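Side-chain contacts in soluble lytic murein transglycosylase (Escherichia coli, PDB 1QSA), which cleaves the glycosidic bonds between N-acetylmuramic acid and N-acetylglucosamine in peptidoglycan, forming a 1,6-anhydro bond in the muramic acid residue: residues G116-E119 and E120-G124; E86-R89 and G90-A93; Q468-A471 and M472-R476; R72-Q75 and S76-V79. All coordinates share one frame; numbering follows the deposited sequence. Where two conformers were deposited one is given.

Interaction 1: G116-E119 and E120-G124; sequences GQSE and EAWQG. With SO4 (sulfate ion), chain F.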
loop_
_atom_site.group_PDB
_atom_site.type_symbol
_atom_site.label_atom_id
_atom_site.label_comp_id
_atom_site.label_asym_id
_atom_site.label_seq_id
_atom_site.Cartn_x
_atom_site.Cartn_y
_atom_site.Cartn_z
ATOM N N GLY A 116 39.736 1.647 -9.697
ATOM C CA GLY A 116 40.515 2.579 -8.887
ATOM C C GLY A 116 39.864 3.775 -8.229
ATOM O O GLY A 116 40.567 4.706 -7.823
ATOM N N GLN A 117 38.538 3.772 -8.119
ATOM C CA GLN A 117 37.817 4.888 -7.512
ATOM C C GLN A 117 37.283 4.446 -6.148
ATOM O O GLN A 117 36.077 4.489 -5.906
ATOM C CB GLN A 117 36.651 5.307 -8.423
ATOM C CG GLN A 117 37.031 5.393 -9.911
ATOM C CD GLN A 117 38.133 6.417 -10.192
ATOM O OE1 GLN A 117 38.078 7.554 -9.713
ATOM N NE2 GLN A 117 39.122 6.026 -11.010
ATOM N N SER A 118 38.188 4.020 -5.264
ATOM C CA SER A 118 37.787 3.537 -3.936
ATOM C C SER A 118 36.997 4.521 -3.080
ATOM O O SER A 118 35.996 4.142 -2.474
ATOM C CB SER A 118 39.004 3.035 -3.139
ATOM O OG SER A 118 39.550 1.859 -3.713
ATOM N N GLU A 119 37.450 5.773 -3.007
ATOM C CA GLU A 119 36.773 6.781 -2.188
ATOM C C GLU A 119 35.306 6.927 -2.598
ATOM O O GLU A 119 34.402 6.956 -1.751
ATOM C CB GLU A 119 37.508 8.130 -2.272
ATOM C CG GLU A 119 36.867 9.235 -1.455
ATOM C CD GLU A 119 37.619 10.567 -1.515
ATOM O OE1 GLU A 119 38.375 10.814 -2.488
ATOM O OE2 GLU A 119 37.427 11.379 -0.584
ATOM N N GLU A 120 35.065 6.950 -3.904
ATOM C CA GLU A 120 33.706 7.068 -4.418
ATOM C C GLU A 120 32.915 5.780 -4.148
ATOM O O GLU A 120 31.726 5.818 -3.799
ATOM C CB GLU A 120 33.746 7.374 -5.914
ATOM C CG GLU A 120 32.382 7.622 -6.485
ATOM C CD GLU A 120 32.376 8.015 -7.954
ATOM O OE1 GLU A 120 33.449 8.114 -8.606
ATOM O OE2 GLU A 120 31.257 8.231 -8.456
ATOM N N ALA A 121 33.593 4.646 -4.285
ATOM C CA ALA A 121 32.970 3.344 -4.042
ATOM C C ALA A 121 32.483 3.251 -2.591
ATOM O O ALA A 121 31.377 2.772 -2.342
ATOM C CB ALA A 121 33.956 2.228 -4.334
ATOM N N TRP A 122 33.294 3.737 -1.649
ATOM C CA TRP A 122 32.941 3.686 -0.227
ATOM C C TRP A 122 31.789 4.626 0.131
ATOM O O TRP A 122 30.977 4.305 1.011
ATOM C CB TRP A 122 34.167 3.971 0.646
ATOM C CG TRP A 122 35.372 3.095 0.375
ATOM C CD1 TRP A 122 36.677 3.405 0.665
ATOM C CD2 TRP A 122 35.405 1.795 -0.253
ATOM N NE1 TRP A 122 37.507 2.394 0.263
ATOM C CE2 TRP A 122 36.759 1.394 -0.306
ATOM C CE3 TRP A 122 34.426 0.937 -0.779
ATOM C CZ2 TRP A 122 37.163 0.175 -0.866
ATOM C CZ3 TRP A 122 34.830 -0.278 -1.338
ATOM C CH2 TRP A 122 36.188 -0.647 -1.376
ATOM N N GLN A 123 31.719 5.775 -0.538
ATOM C CA GLN A 123 30.628 6.722 -0.320
ATOM C C GLN A 123 29.330 6.033 -0.737
ATOM O O GLN A 123 28.336 6.090 -0.022
ATOM C CB GLN A 123 30.822 7.991 -1.154
ATOM C CG GLN A 123 32.032 8.820 -0.751
ATOM C CD GLN A 123 32.533 9.757 -1.859
ATOM O OE1 GLN A 123 31.981 9.804 -2.966
ATOM N NE2 GLN A 123 33.604 10.490 -1.564
ATOM N N GLY A 124 29.362 5.351 -1.880
ATOM C CA GLY A 124 28.174 4.656 -2.363
ATOM C C GLY A 124 27.814 3.484 -1.484
ATOM O O GLY A 124 26.634 3.279 -1.147
HETATM S S SO4 F . 41.706 -0.217 -1.546
HETATM O O1 SO4 F . 42.069 -0.368 -0.119
HETATM O O2 SO4 F . 40.592 -1.146 -1.835
HETATM O O3 SO4 F . 41.318 1.185 -1.809
HETATM O O4 SO4 F . 42.864 -0.567 -2.389
HETATM O O HOH W 1 36.142 8.784 -8.246
#

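Interaction 2: E86-R89 and G90-A93; sequences EDWR and GLLA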
loop_
_atom_site.group_PDB
_atom_site.type_symbol
_atom_site.label_atom_id
_atom_site.label_comp_id
_atom_site.label_asym_id
_atom_site.label_seq_id
_atom_site.Cartn_x
_atom_site.Cartn_y
_atom_site.Cartn_z
ATOM N N GLU A 86 31.683 -9.343 -15.557
ATOM C CA GLU A 86 32.828 -8.774 -14.827
ATOM C C GLU A 86 33.528 -7.694 -15.672
ATOM O O GLU A 86 34.733 -7.438 -15.548
ATOM C CB GLU A 86 33.806 -9.865 -14.367
ATOM C CG GLU A 86 33.189 -10.801 -13.331
ATOM C CD GLU A 86 34.161 -11.846 -12.817
ATOM O OE1 GLU A 86 35.255 -11.471 -12.359
ATOM O OE2 GLU A 86 33.824 -13.045 -12.858
ATOM N N ASP A 87 32.741 -7.057 -16.535
ATOM C CA ASP A 87 33.216 -5.996 -17.409
ATOM C C ASP A 87 33.008 -4.673 -16.665
ATOM O O ASP A 87 32.110 -3.880 -16.987
ATOM C CB ASP A 87 32.423 -6.037 -18.732
ATOM C CG ASP A 87 32.898 -5.012 -19.740
ATOM O OD1 ASP A 87 33.932 -4.356 -19.510
ATOM O OD2 ASP A 87 32.217 -4.853 -20.777
ATOM N N TRP A 88 33.854 -4.437 -15.665
ATOM C CA TRP A 88 33.744 -3.244 -14.823
ATOM C C TRP A 88 33.967 -1.948 -15.591
ATOM O O TRP A 88 33.214 -0.980 -15.433
ATOM C CB TRP A 88 34.679 -3.379 -13.606
ATOM C CG TRP A 88 34.476 -4.685 -12.901
ATOM C CD1 TRP A 88 35.383 -5.697 -12.764
ATOM C CD2 TRP A 88 33.249 -5.161 -12.329
ATOM N NE1 TRP A 88 34.794 -6.778 -12.149
ATOM C CE2 TRP A 88 33.483 -6.478 -11.874
ATOM C CE3 TRP A 88 31.969 -4.602 -12.167
ATOM C CZ2 TRP A 88 32.478 -7.252 -11.268
ATOM C CZ3 TRP A 88 30.975 -5.367 -11.570
ATOM C CH2 TRP A 88 31.236 -6.683 -11.129
ATOM N N ARG A 89 34.973 -1.943 -16.465
ATOM C CA ARG A 89 35.262 -0.774 -17.292
ATOM C C ARG A 89 34.047 -0.493 -18.198
ATOM O O ARG A 89 33.598 0.661 -18.326
ATOM C CB ARG A 89 36.502 -1.038 -18.146
ATOM C CG ARG A 89 36.848 0.092 -19.097
ATOM C CD ARG A 89 38.006 -0.294 -19.992
ATOM N NE ARG A 89 38.190 0.670 -21.075
ATOM C CZ ARG A 89 37.933 0.412 -22.354
ATOM N NH1 ARG A 89 37.507 -0.788 -22.717
ATOM N NH2 ARG A 89 38.130 1.350 -23.275
ATOM N N GLY A 90 33.509 -1.553 -18.800
ATOM C CA GLY A 90 32.352 -1.410 -19.683
ATOM C C GLY A 90 31.101 -0.930 -18.966
ATOM O O GLY A 90 30.305 -0.146 -19.509
ATOM N N LEU A 91 30.932 -1.388 -17.733
ATOM C CA LEU A 91 29.783 -0.996 -16.915
ATOM C C LEU A 91 29.765 0.524 -16.737
ATOM O O LEU A 91 28.746 1.174 -16.981
ATOM C CB LEU A 91 29.854 -1.706 -15.556
ATOM C CG LEU A 91 28.616 -1.690 -14.648
ATOM C CD1 LEU A 91 28.731 -2.804 -13.634
ATOM C CD2 LEU A 91 28.447 -0.334 -13.963
ATOM N N LEU A 92 30.911 1.101 -16.373
ATOM C CA LEU A 92 30.997 2.544 -16.176
ATOM C C LEU A 92 30.926 3.337 -17.491
ATOM O O LEU A 92 30.465 4.476 -17.512
ATOM C CB LEU A 92 32.240 2.896 -15.343
ATOM C CG LEU A 92 32.200 2.304 -13.929
ATOM C CD1 LEU A 92 33.502 2.584 -13.178
ATOM C CD2 LEU A 92 31.030 2.936 -13.168
ATOM N N ALA A 93 31.347 2.725 -18.590
ATOM C CA ALA A 93 31.290 3.391 -19.884
ATOM C C ALA A 93 29.830 3.432 -20.333
ATOM O O ALA A 93 29.368 4.417 -20.908
ATOM C CB ALA A 93 32.155 2.635 -20.911
#

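Interaction 3: Q468-A471 and M472-R476; sequences QSYA and MAIAR. With SO4 (sulfate ion), chain H; SO4 (sulfate ion), chain L.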
loop_
_atom_site.group_PDB
_atom_site.type_symbol
_atom_site.label_atom_id
_atom_site.label_comp_id
_atom_site.label_asym_id
_atom_site.label_seq_id
_atom_site.Cartn_x
_atom_site.Cartn_y
_atom_site.Cartn_z
ATOM N N GLN A 468 -25.963 -2.806 -7.188
ATOM C CA GLN A 468 -24.942 -2.677 -8.239
ATOM C C GLN A 468 -23.889 -1.633 -7.829
ATOM O O GLN A 468 -22.692 -1.869 -7.963
ATOM C CB GLN A 468 -25.572 -2.260 -9.564
ATOM C CG GLN A 468 -24.560 -2.262 -10.717
ATOM C CD GLN A 468 -25.118 -1.646 -11.982
ATOM O OE1 GLN A 468 -26.315 -1.742 -12.248
ATOM N NE2 GLN A 468 -24.256 -1.010 -12.767
ATOM N N SER A 469 -24.344 -0.495 -7.310
ATOM C CA SER A 469 -23.457 0.585 -6.875
ATOM C C SER A 469 -22.458 0.102 -5.822
ATOM O O SER A 469 -21.286 0.487 -5.839
ATOM C CB SER A 469 -24.288 1.752 -6.317
ATOM O OG SER A 469 -24.981 1.372 -5.128
ATOM N N TYR A 470 -22.929 -0.766 -4.936
ATOM C CA TYR A 470 -22.104 -1.301 -3.869
ATOM C C TYR A 470 -20.996 -2.208 -4.413
ATOM O O TYR A 470 -19.842 -2.096 -3.984
ATOM C CB TYR A 470 -22.978 -2.024 -2.842
ATOM C CG TYR A 470 -22.187 -2.642 -1.726
ATOM C CD1 TYR A 470 -21.279 -1.875 -0.980
ATOM C CD2 TYR A 470 -22.296 -4.007 -1.443
ATOM C CE1 TYR A 470 -20.490 -2.458 0.021
ATOM C CE2 TYR A 470 -21.519 -4.596 -0.448
ATOM C CZ TYR A 470 -20.620 -3.820 0.275
ATOM O OH TYR A 470 -19.831 -4.421 1.236
ATOM N N ALA A 471 -21.346 -3.115 -5.330
ATOM C CA ALA A 471 -20.343 -4.002 -5.949
ATOM C C ALA A 471 -19.287 -3.154 -6.667
ATOM O O ALA A 471 -18.084 -3.430 -6.596
ATOM C CB ALA A 471 -20.999 -4.955 -6.926
ATOM N N MET A 472 -19.737 -2.093 -7.329
ATOM C CA MET A 472 -18.834 -1.183 -8.019
ATOM C C MET A 472 -17.909 -0.438 -7.055
ATOM O O MET A 472 -16.725 -0.279 -7.349
ATOM C CB MET A 472 -19.624 -0.223 -8.910
ATOM C CG MET A 472 -20.249 -0.964 -10.082
ATOM S SD MET A 472 -21.333 0.023 -11.115
ATOM C CE MET A 472 -20.138 0.877 -12.173
ATOM N N ALA A 473 -18.432 -0.026 -5.900
ATOM C CA ALA A 473 -17.632 0.663 -4.883
ATOM C C ALA A 473 -16.517 -0.263 -4.395
ATOM O O ALA A 473 -15.386 0.174 -4.192
ATOM C CB ALA A 473 -18.509 1.078 -3.697
ATOM N N ILE A 474 -16.863 -1.525 -4.148
ATOM C CA ILE A 474 -15.883 -2.514 -3.679
ATOM C C ILE A 474 -14.772 -2.684 -4.723
ATOM O O ILE A 474 -13.578 -2.640 -4.397
ATOM C CB ILE A 474 -16.585 -3.873 -3.357
ATOM C CG1 ILE A 474 -17.432 -3.740 -2.073
ATOM C CG2 ILE A 474 -15.552 -5.024 -3.232
ATOM C CD1 ILE A 474 -16.627 -3.828 -0.757
ATOM N N ALA A 475 -15.158 -2.846 -5.987
ATOM C CA ALA A 475 -14.166 -3.001 -7.056
ATOM C C ALA A 475 -13.267 -1.764 -7.192
ATOM O O ALA A 475 -12.047 -1.878 -7.355
ATOM C CB ALA A 475 -14.867 -3.296 -8.375
ATOM N N ARG A 476 -13.873 -0.577 -7.103
ATOM C CA ARG A 476 -13.127 0.676 -7.206
ATOM C C ARG A 476 -12.066 0.751 -6.103
ATOM O O ARG A 476 -10.912 1.094 -6.359
ATOM C CB ARG A 476 -14.095 1.864 -7.120
ATOM C CG ARG A 476 -13.424 3.230 -6.910
ATOM C CD ARG A 476 -12.526 3.623 -8.070
ATOM N NE ARG A 476 -11.968 4.964 -7.885
ATOM C CZ ARG A 476 -10.948 5.259 -7.089
ATOM N NH1 ARG A 476 -10.325 4.296 -6.416
ATOM N NH2 ARG A 476 -10.512 6.518 -7.011
HETATM S S SO4 H . -8.144 7.233 -4.500
HETATM O O1 SO4 H . -9.449 7.452 -3.846
HETATM O O2 SO4 H . -7.107 7.020 -3.473
HETATM O O3 SO4 H . -8.227 6.046 -5.367
HETATM O O4 SO4 H . -7.804 8.413 -5.310
HETATM S S SO4 L . -29.796 -2.294 -7.558
HETATM O O1 SO4 L . -28.575 -2.988 -8.000
HETATM O O2 SO4 L . -29.473 -0.916 -7.150
HETATM O O3 SO4 L . -30.770 -2.252 -8.664
HETATM O O4 SO4 L . -30.390 -3.006 -6.410
#

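Interaction 4: R72-Q75 and S76-V79; sequences RTLQ and SRFV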
loop_
_atom_site.group_PDB
_atom_site.type_symbol
_atom_site.label_atom_id
_atom_site.label_comp_id
_atom_site.label_asym_id
_atom_site.label_seq_id
_atom_site.Cartn_x
_atom_site.Cartn_y
_atom_site.Cartn_z
ATOM N N ARG A 72 13.867 2.229 -20.087
ATOM C CA ARG A 72 14.383 2.821 -18.864
ATOM C C ARG A 72 14.857 1.754 -17.887
ATOM O O ARG A 72 15.931 1.893 -17.291
ATOM C CB ARG A 72 13.356 3.760 -18.225
ATOM C CG ARG A 72 12.922 4.892 -19.168
ATOM C CD ARG A 72 11.877 5.809 -18.530
ATOM N NE ARG A 72 12.393 7.149 -18.241
ATOM C CZ ARG A 72 13.193 7.458 -17.219
ATOM N NH1 ARG A 72 13.594 6.528 -16.356
ATOM N NH2 ARG A 72 13.595 8.710 -17.059
ATOM N N THR A 73 14.116 0.657 -17.788
ATOM C CA THR A 73 14.512 -0.431 -16.897
ATOM C C THR A 73 15.707 -1.192 -17.487
ATOM O O THR A 73 16.518 -1.766 -16.744
ATOM C CB THR A 73 13.359 -1.416 -16.602
ATOM O OG1 THR A 73 12.893 -2.018 -17.812
ATOM C CG2 THR A 73 12.206 -0.706 -15.892
ATOM N N LEU A 74 15.826 -1.186 -18.817
ATOM C CA LEU A 74 16.937 -1.878 -19.483
ATOM C C LEU A 74 18.308 -1.319 -19.077
ATOM O O LEU A 74 19.308 -2.049 -19.085
ATOM C CB LEU A 74 16.774 -1.830 -21.009
ATOM C CG LEU A 74 17.816 -2.586 -21.851
ATOM C CD1 LEU A 74 17.843 -4.072 -21.477
ATOM C CD2 LEU A 74 17.519 -2.410 -23.343
ATOM N N GLN A 75 18.352 -0.040 -18.710
ATOM C CA GLN A 75 19.599 0.606 -18.284
ATOM C C GLN A 75 20.177 -0.122 -17.055
ATOM O O GLN A 75 21.355 -0.519 -17.033
ATOM C CB GLN A 75 19.329 2.072 -17.956
ATOM C CG GLN A 75 20.571 2.890 -17.667
ATOM C CD GLN A 75 21.487 3.032 -18.874
ATOM O OE1 GLN A 75 21.112 2.703 -20.004
ATOM N NE2 GLN A 75 22.700 3.508 -18.634
ATOM N N SER A 76 19.343 -0.303 -16.030
ATOM C CA SER A 76 19.773 -1.017 -14.829
ATOM C C SER A 76 19.971 -2.511 -15.100
ATOM O O SER A 76 20.915 -3.105 -14.582
ATOM C CB SER A 76 18.781 -0.814 -13.671
ATOM O OG SER A 76 18.884 0.490 -13.131
ATOM N N ARG A 77 19.117 -3.112 -15.937
ATOM C CA ARG A 77 19.240 -4.530 -16.271
ATOM C C ARG A 77 20.567 -4.821 -16.999
ATOM O O ARG A 77 21.261 -5.802 -16.685
ATOM C CB ARG A 77 18.061 -4.974 -17.134
ATOM C CG ARG A 77 18.096 -6.446 -17.517
ATOM C CD ARG A 77 16.841 -6.839 -18.294
ATOM N NE ARG A 77 16.923 -8.215 -18.779
ATOM C CZ ARG A 77 15.934 -8.859 -19.402
ATOM N NH1 ARG A 77 14.773 -8.252 -19.633
ATOM N NH2 ARG A 77 16.112 -10.114 -19.810
ATOM N N PHE A 78 20.959 -3.935 -17.913
ATOM C CA PHE A 78 22.204 -4.154 -18.642
ATOM C C PHE A 78 23.417 -3.886 -17.753
ATOM O O PHE A 78 24.477 -4.490 -17.937
ATOM C CB PHE A 78 22.272 -3.346 -19.927
ATOM C CG PHE A 78 23.311 -3.856 -20.879
ATOM C CD1 PHE A 78 23.259 -5.176 -21.332
ATOM C CD2 PHE A 78 24.352 -3.032 -21.302
ATOM C CE1 PHE A 78 24.245 -5.672 -22.210
ATOM C CE2 PHE A 78 25.336 -3.521 -22.175
ATOM C CZ PHE A 78 25.273 -4.842 -22.622
ATOM N N VAL A 79 23.276 -2.971 -16.794
ATOM C CA VAL A 79 24.367 -2.723 -15.848
ATOM C C VAL A 79 24.619 -4.036 -15.110
ATOM O O VAL A 79 25.766 -4.463 -14.947
ATOM C CB VAL A 79 24.004 -1.607 -14.846
ATOM C CG1 VAL A 79 24.853 -1.726 -13.566
ATOM C CG2 VAL A 79 24.265 -0.254 -15.479
HETATM O O HOH W 2 16.657 1.453 -14.502
#

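Interaction 1: G116-E119 and E120-G124
The indole of W122 has the backbone carbonyl of S118 over one face, with S118 O 3.1 Å from W122 CG and displaced toward the rim of the ring; at the edge, near the ring plane, O2 of a sulfate ion comes to 3.8 Å from W122 CZ2. CG of W122 is anti to its own carbonyl carbon (chi1 -54°), which carries the ring back over the residue four places earlier. S118 O accepts the backbone N-H of W122 at 2.9 Å while lying over the ring face. S118 OG donates to O3 of the sulfate at 2.7 Å, and W113 NE1 binds the ion as well. Replacing W122 by alanine would probably bare this face of the S118 carbonyl and open a gap beside W113 and W146, whose rings meet the indole at about 30°. On the neighbouring side of the helix the E119 and Q123 side chains cross, carboxylate and amide planes 54° apart, with Q123 NE2 3.5 Å from E119 CG. A water donates both to Q117 OE1 (2.7 Å) and to E120 OE1 (2.8 Å); E120 OE1 also forms a salt bridge with K112, while Q117 NE2 bonds to T115 O. G116, with positive phi, closes a Schellman motif that ends helix 102-114, and Q117 is the N-cap of helix 118-129: a short turn joining two successive helices of the alpha-superhelix.

Interaction 2: E86-R89 and G90-A93
W88 and L91 meet one turn apart with their side chains running obliquely to each other: the six-membered part of the indole presents CZ3 to L91 CD1 at 4.0 Å. The leucine sends CG anti to its backbone N (chi1 -167°), which brings CD1 to the ring. E86 CA lies over one face of the same indole, 3.6 Å above its plane, so the residue just ahead of the N-cap also packs against the tryptophan. On another side of the turn, D87 folds its carboxylate over the backbone of G90. OD1 accepts from G90 N at 2.9 Å, and the donor comes from above the carboxylate plane, 59° out of it, with an N-H to oxygen angle of only 140°. G90 has no side chain, and a CB there would run into D87 OD2, which lies 3.6 Å from G90 CA. This is an N-cap: D87 sits just ahead of helix 88-94 and its side chain takes a first-turn N-H, while E86, with positive phi, ends the preceding helix 69-84 in a Schellman motif. The cap's own carbonyl works too, D87 O receiving L91 N at 2.9 Å. Farther along, W88 O accepts from L92 N at 3.2 Å and R89 O from A93 N at 3.1 Å. The indole meets Y110 of helix 102-114 edge-to-face, and L92 rests on Y108 and A111 of that helix, while L91 packs back on V79 and A83.

Interaction 3: Q468-A471 and M472-R476
Q468 and M472 lie side by side and point the same way at the start of helix 468-479, in the lysozyme-like SLT domain; this helix also carries E478, the predicted active-site residue. Q468 NE2 gives a weak hydrogen bond to M472 SD at 3.5 Å, and a second weak one to N454 OD1, so neither partner holds the amide firmly. SD is put beside the amide by M472 CG lying anti to the carbonyl carbon (chi1 -69°) and by an extended chi2; the bend at chi3 only turns the CE methyl. Along the main chain, M472, A473, I474 and A475 N give to Q468, S469, Y470 and A471 O in turn. The backbone N-H of Q468, in the first turn, is taken by O1 of a sulfate at 2.7 Å. S469 OG is bonded to D595 OD1. Y470 OH, on a buried side chain, has S549 OG and S548 OG as hydrogen-bond partners; its ring carries I474 CG1 over one face, 4.2 Å from the centroid, as a CH-pi contact, and I474 CD1 approaches Y470 OH to 3.8 Å. Putting a phenylalanine at Y470 would probably keep that CH-pi packing but leave the two serine hydroxyls without their shared buried mate. I474 also reaches Y587 and Y552, and its side chain lies about 4 Å from that of E478. Farther along the helix, R476 NE is engaged by R448 O, while R476 NH1 and NH2 converge on one oxygen of another sulfate, O3, each at 2.9 Å and near the guanidinium plane.

Interaction 4: R72-Q75 and S76-V79
R77 begins at CB, which rests against two carbonyl oxygens of the preceding turn, 3.6 Å from T73 O and 3.7 Å from L74 O. CG leaves anti to the backbone N (chi1 -179°), and the chain stays extended as far as NE, so the arginine runs straight out from the helix. Its CD passes 4.3 Å from L74 CD1, an apolar touch between the stems of the two residues, both of which rest on T47 of helix 38-48. At the tip, NH1 makes a weak hydrogen bond to Y43 OH, so the charged end is tethered only lightly. Beneath this chain the main chain is in regular order: R77 N gives to T73 O at 3.0 Å, and F78 N to L74 O at 2.8 Å. F78 CB also sits on that carbonyl, 3.3 Å from L74 O, while its ring leads off to meet F94 edge-to-face and to pack on A55 and V58. V79 brings CG2 to 3.3 Å from Q75 O, the oxygen that also accepts its backbone N-H, and touches A104 of helix 102-114. In one of two deposited conformers of S76, a water that donates to R72 O lies 2.8 Å from S76 OG and is hydrogen-bonded to it; that hydroxyl is also bonded to T101 N. Helix 69-84 packs between neighbouring helices of the alpha-superhelix: L74, R77 and F78 against 38-48 and 55-64, V79 against 102-114, two helices on in the chain.

Along the chain the order is interaction 4, 2, 1, then, far later, 3. The first three belong to three of four consecutive helices of the alpha-superhelix, 69-84, 88-94 and 118-129. Interactions 4 and 2 have centres 14 Å apart and touch directly, L91 CD1 packing at 3.6 Å from V79 O; interaction 1 lies 15 Å beyond interaction 2, centre to centre, without touching it, and helix 102-114 lies between them in sequence and packs on residues of both. Interaction 3 stands apart, 39 to 54 Å from the others by centres, in the SLT domain beside the predicted active site. Three contacts thus lie in the superhelical part of the protein and one in its SLT domain.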